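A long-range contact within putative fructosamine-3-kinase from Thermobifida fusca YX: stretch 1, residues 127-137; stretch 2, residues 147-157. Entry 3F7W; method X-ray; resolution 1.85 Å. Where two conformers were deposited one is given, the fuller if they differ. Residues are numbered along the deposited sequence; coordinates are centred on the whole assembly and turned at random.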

# COMPACT_ATOMS: atom_id res chain seq x y z
N TYR A 127 1.98 -4.56 -8.44
CA TYR A 127 0.63 -5.06 -8.22
C TYR A 127 -0.06 -4.23 -7.15
O TYR A 127 0.57 -3.75 -6.17
CB TYR A 127 0.62 -6.53 -7.78
CG TYR A 127 0.91 -7.49 -8.90
CD1 TYR A 127 -0.13 -7.95 -9.72
CD2 TYR A 127 2.21 -7.86 -9.22
CE1 TYR A 127 0.12 -8.81 -10.79
CE2 TYR A 127 2.47 -8.72 -10.28
CZ TYR A 127 1.42 -9.18 -11.07
OH TYR A 127 1.67 -10.04 -12.13
N ILE A 128 -1.38 -4.17 -7.30
CA ILE A 128 -2.25 -3.62 -6.28
C ILE A 128 -3.34 -4.69 -6.12
O ILE A 128 -4.14 -4.93 -7.02
CB ILE A 128 -2.73 -2.20 -6.67
CG1 ILE A 128 -3.49 -1.54 -5.50
CG2 ILE A 128 -3.57 -2.21 -8.00
CD1 ILE A 128 -2.57 -1.14 -4.28
N GLY A 129 -3.28 -5.40 -5.00
CA GLY A 129 -3.91 -6.71 -4.86
C GLY A 129 -3.46 -7.62 -6.00
O GLY A 129 -2.26 -7.70 -6.28
N PRO A 130 -4.41 -8.28 -6.68
CA PRO A 130 -4.09 -9.10 -7.85
C PRO A 130 -4.01 -8.32 -9.16
O PRO A 130 -3.75 -8.92 -10.21
CB PRO A 130 -5.28 -10.08 -7.90
CG PRO A 130 -6.44 -9.27 -7.43
CD PRO A 130 -5.86 -8.28 -6.39
N LEU A 131 -4.25 -7.00 -9.15
CA LEU A 131 -4.25 -6.25 -10.40
C LEU A 131 -2.86 -5.74 -10.71
O LEU A 131 -2.18 -5.24 -9.79
CB LEU A 131 -5.19 -5.02 -10.34
CG LEU A 131 -6.68 -5.28 -10.27
CD1 LEU A 131 -7.45 -3.92 -10.09
CD2 LEU A 131 -7.12 -6.04 -11.50
N PRO A 132 -2.45 -5.80 -11.98
CA PRO A 132 -1.21 -5.11 -12.35
C PRO A 132 -1.25 -3.62 -11.99
O PRO A 132 -2.33 -2.97 -12.04
CB PRO A 132 -1.15 -5.29 -13.86
CG PRO A 132 -1.89 -6.57 -14.09
CD PRO A 132 -3.06 -6.46 -13.15
N MSE A 133 -0.09 -3.12 -11.59
CA MSE A 133 0.10 -1.71 -11.25
C MSE A 133 1.41 -1.28 -11.96
O MSE A 133 2.48 -1.81 -11.67
CB MSE A 133 0.18 -1.47 -9.73
CG MSE A 133 0.37 0.03 -9.39
SE MSE A 133 0.53 0.37 -7.50
CE MSE A 133 2.26 -0.48 -7.24
N ASP A 134 1.28 -0.30 -12.85
CA ASP A 134 2.38 0.10 -13.76
C ASP A 134 3.39 0.97 -13.04
O ASP A 134 3.10 2.11 -12.64
CB ASP A 134 1.81 0.86 -14.98
CG ASP A 134 2.87 1.16 -16.03
OD1 ASP A 134 4.04 0.74 -15.88
OD2 ASP A 134 2.53 1.83 -17.02
N ASN A 135 4.56 0.37 -12.83
CA ASN A 135 5.64 0.99 -12.10
C ASN A 135 6.69 1.63 -12.99
O ASN A 135 7.72 2.08 -12.49
CB ASN A 135 6.29 -0.04 -11.15
CG ASN A 135 5.56 -0.14 -9.83
OD1 ASN A 135 4.78 0.74 -9.46
ND2 ASN A 135 5.85 -1.19 -9.09
N THR A 136 6.41 1.72 -14.29
CA THR A 136 7.33 2.38 -15.24
C THR A 136 7.82 3.69 -14.64
O THR A 136 7.01 4.55 -14.30
CB THR A 136 6.68 2.66 -16.61
OG1 THR A 136 6.22 1.43 -17.15
CG2 THR A 136 7.69 3.28 -17.60
N PRO A 137 9.15 3.82 -14.47
CA PRO A 137 9.66 5.06 -13.89
C PRO A 137 9.30 6.29 -14.68
O PRO A 137 9.36 6.27 -15.92
CB PRO A 137 11.18 4.83 -13.87
CG PRO A 137 11.34 3.36 -13.84
CD PRO A 137 10.21 2.82 -14.66
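Stretch 2 (147-157) EQRILPYLRRA

Stretch 2 is helical from end to end and runs roughly antiparallel to the short strand 131-133: the two axes make an angle of 150° between their N-to-C directions and approach to 9.7 Å. The register agrees with this direction, with L131 nearest Y153 (CA to CA 9.2 Å) and D134 nearest Q148 (CA to CA 5.5 Å). The helix is not regular. A wider pi-type turn spans 147-150, and a kink follows where the backbone N atoms of P152 and Y153 lack bonds to the turn before; P152 has no amide hydrogen to give, and Y153 N makes just a weak bond to I150 O (3.2 Å). From L154 N to I150 O (3.0 Å) onward the ordinary pattern holds.

In stretch 1, a type II' turn from I128 to L131 is closed by I128 N to L131 O (2.8 Å) and L131 N to I128 O (3.0 Å). The backbone beyond it offers carbonyls that side chains of the helix satisfy. Y153 OH donates to P132 O at 2.8 Å, an acceptor near the plane of the ring. D134 O takes two donors, R149 NH1 at 2.7 Å (165° at the hydrogen) and Q148 NE2 at 3.0 Å (149°). The same Q148 NE2 reaches T136 O at 2.8 Å and 172°, so one amide group bridges two carbonyls. T136 N lies 3.4 Å from Q148 NE2, but both are donors; T136 N instead bonds D134 OD1 at 3.0 Å, and T136 OG1 meets that oxygen at 2.6 Å.

R149 leaves the helix with its CA-to-CB bond sideways, yet its guanidinium comes close. R149 NH2 donates to N135 OD1 (2.9 Å, 132°), while R149 NH1 also donates to Q148 O (3.0 Å). Both stretch 1 acceptors lie at the edge of the group, near its plane, and M133, a selenomethionine, lies over one face, its CG 3.4 Å from R149 CZ.

Water completes the polar seam. Water 1 accepts from D134 N (3.0 Å) and donates to Q148 O (2.7 Å) and Y153 OH (3.1 Å), linking the loop just after the strand to the helix. Water 2 donates to D134 OD2 (2.7 Å) and E147 O (3.1 Å).

Toward the later part of the helix the carbon contacts gather on Y153, and L131 also packs on R156. I128 CG2 lies 4.1 Å from Y153 CZ, and L131 CD1 is 4.1 Å from Y153 CE1, both oblique to the ring. L131 CD2 covers one face of the R156 guanidinium, 3.7 Å from R156 NE.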

# COMPACT_ATOMS: atom_id res chain seq x y z
N GLU A 147 -1.58 8.54 -16.10
CA GLU A 147 -1.36 7.46 -17.07
C GLU A 147 -1.16 6.09 -16.42
O GLU A 147 -1.53 5.06 -17.00
CB GLU A 147 -0.15 7.78 -17.93
CG GLU A 147 -0.28 9.08 -18.72
CD GLU A 147 1.03 9.54 -19.33
OE1 GLU A 147 1.87 8.69 -19.62
OE2 GLU A 147 1.20 10.75 -19.57
N GLN A 148 -0.58 6.09 -15.23
CA GLN A 148 -0.23 4.84 -14.51
C GLN A 148 -1.03 4.54 -13.23
O GLN A 148 -1.02 3.40 -12.75
CB GLN A 148 1.28 4.83 -14.21
CG GLN A 148 2.06 4.81 -15.52
CD GLN A 148 3.58 4.92 -15.39
OE1 GLN A 148 4.20 5.50 -16.27
NE2 GLN A 148 4.18 4.34 -14.32
N ARG A 149 -1.72 5.55 -12.68
CA ARG A 149 -2.51 5.35 -11.46
C ARG A 149 -4.02 5.55 -11.62
O ARG A 149 -4.80 5.02 -10.81
CB ARG A 149 -1.95 6.19 -10.31
CG ARG A 149 -0.51 5.77 -9.83
CD ARG A 149 -0.53 4.41 -9.16
NE ARG A 149 0.78 3.90 -8.80
CZ ARG A 149 1.60 3.24 -9.63
NH1 ARG A 149 1.27 3.03 -10.90
NH2 ARG A 149 2.76 2.79 -9.18
N ILE A 150 -4.44 6.28 -12.66
CA ILE A 150 -5.86 6.58 -12.87
C ILE A 150 -6.41 5.87 -14.11
O ILE A 150 -7.35 5.07 -13.99
CB ILE A 150 -6.14 8.11 -12.97
CG1 ILE A 150 -5.72 8.82 -11.67
CG2 ILE A 150 -7.66 8.37 -13.27
CD1 ILE A 150 -6.45 8.32 -10.42
N LEU A 151 -5.86 6.17 -15.28
CA LEU A 151 -6.48 5.74 -16.53
C LEU A 151 -6.66 4.22 -16.64
O LEU A 151 -7.73 3.74 -17.05
CB LEU A 151 -5.74 6.31 -17.75
CG LEU A 151 -5.99 7.79 -18.05
CD1 LEU A 151 -5.08 8.37 -19.17
CD2 LEU A 151 -7.45 8.00 -18.43
N PRO A 152 -5.63 3.44 -16.29
CA PRO A 152 -5.80 1.99 -16.43
C PRO A 152 -7.01 1.41 -15.66
O PRO A 152 -7.74 0.57 -16.20
CB PRO A 152 -4.44 1.42 -15.98
CG PRO A 152 -3.49 2.53 -16.15
CD PRO A 152 -4.27 3.78 -15.85
N TYR A 153 -7.26 1.90 -14.44
CA TYR A 153 -8.35 1.38 -13.59
C TYR A 153 -9.68 1.99 -14.01
O TYR A 153 -10.71 1.34 -13.92
CB TYR A 153 -8.05 1.67 -12.10
CG TYR A 153 -6.68 1.15 -11.76
CD1 TYR A 153 -6.45 -0.22 -11.70
CD2 TYR A 153 -5.59 2.00 -11.62
CE1 TYR A 153 -5.18 -0.74 -11.46
CE2 TYR A 153 -4.30 1.49 -11.37
CZ TYR A 153 -4.11 0.12 -11.31
OH TYR A 153 -2.88 -0.44 -11.11
N LEU A 154 -9.66 3.24 -14.46
CA LEU A 154 -10.85 3.87 -15.04
C LEU A 154 -11.38 3.09 -16.25
O LEU A 154 -12.58 2.78 -16.34
CB LEU A 154 -10.56 5.32 -15.42
CG LEU A 154 -11.72 6.17 -15.96
CD1 LEU A 154 -12.77 6.36 -14.84
CD2 LEU A 154 -11.19 7.53 -16.45
N ARG A 155 -10.48 2.76 -17.18
CA ARG A 155 -10.85 2.00 -18.36
C ARG A 155 -11.34 0.60 -18.00
O ARG A 155 -12.32 0.12 -18.56
CB ARG A 155 -9.69 1.89 -19.36
CG ARG A 155 -9.12 3.24 -19.83
CD ARG A 155 -10.09 4.01 -20.71
NE ARG A 155 -9.56 5.34 -21.02
CZ ARG A 155 -10.19 6.50 -20.83
NH1 ARG A 155 -11.42 6.54 -20.34
NH2 ARG A 155 -9.58 7.63 -21.16
N ARG A 156 -10.67 -0.03 -17.05
CA ARG A 156 -11.06 -1.37 -16.63
C ARG A 156 -12.47 -1.37 -16.01
O ARG A 156 -13.29 -2.22 -16.36
CB ARG A 156 -10.05 -1.93 -15.62
CG ARG A 156 -10.32 -3.36 -15.29
CD ARG A 156 -9.36 -3.88 -14.25
NE ARG A 156 -9.76 -5.23 -13.89
CZ ARG A 156 -9.42 -6.32 -14.58
NH1 ARG A 156 -8.67 -6.23 -15.67
NH2 ARG A 156 -9.85 -7.50 -14.17
N ALA A 157 -12.74 -0.43 -15.12
CA ALA A 157 -14.04 -0.33 -14.46
C ALA A 157 -15.14 -0.00 -15.48
O ALA A 157 -16.25 -0.55 -15.43
CB ALA A 157 -14.00 0.70 -13.31
O HOH W 1 -1.43 0.82 -13.49
O HOH W 2 -0.09 2.30 -17.38
O HOH W 3 3.91 4.26 -18.96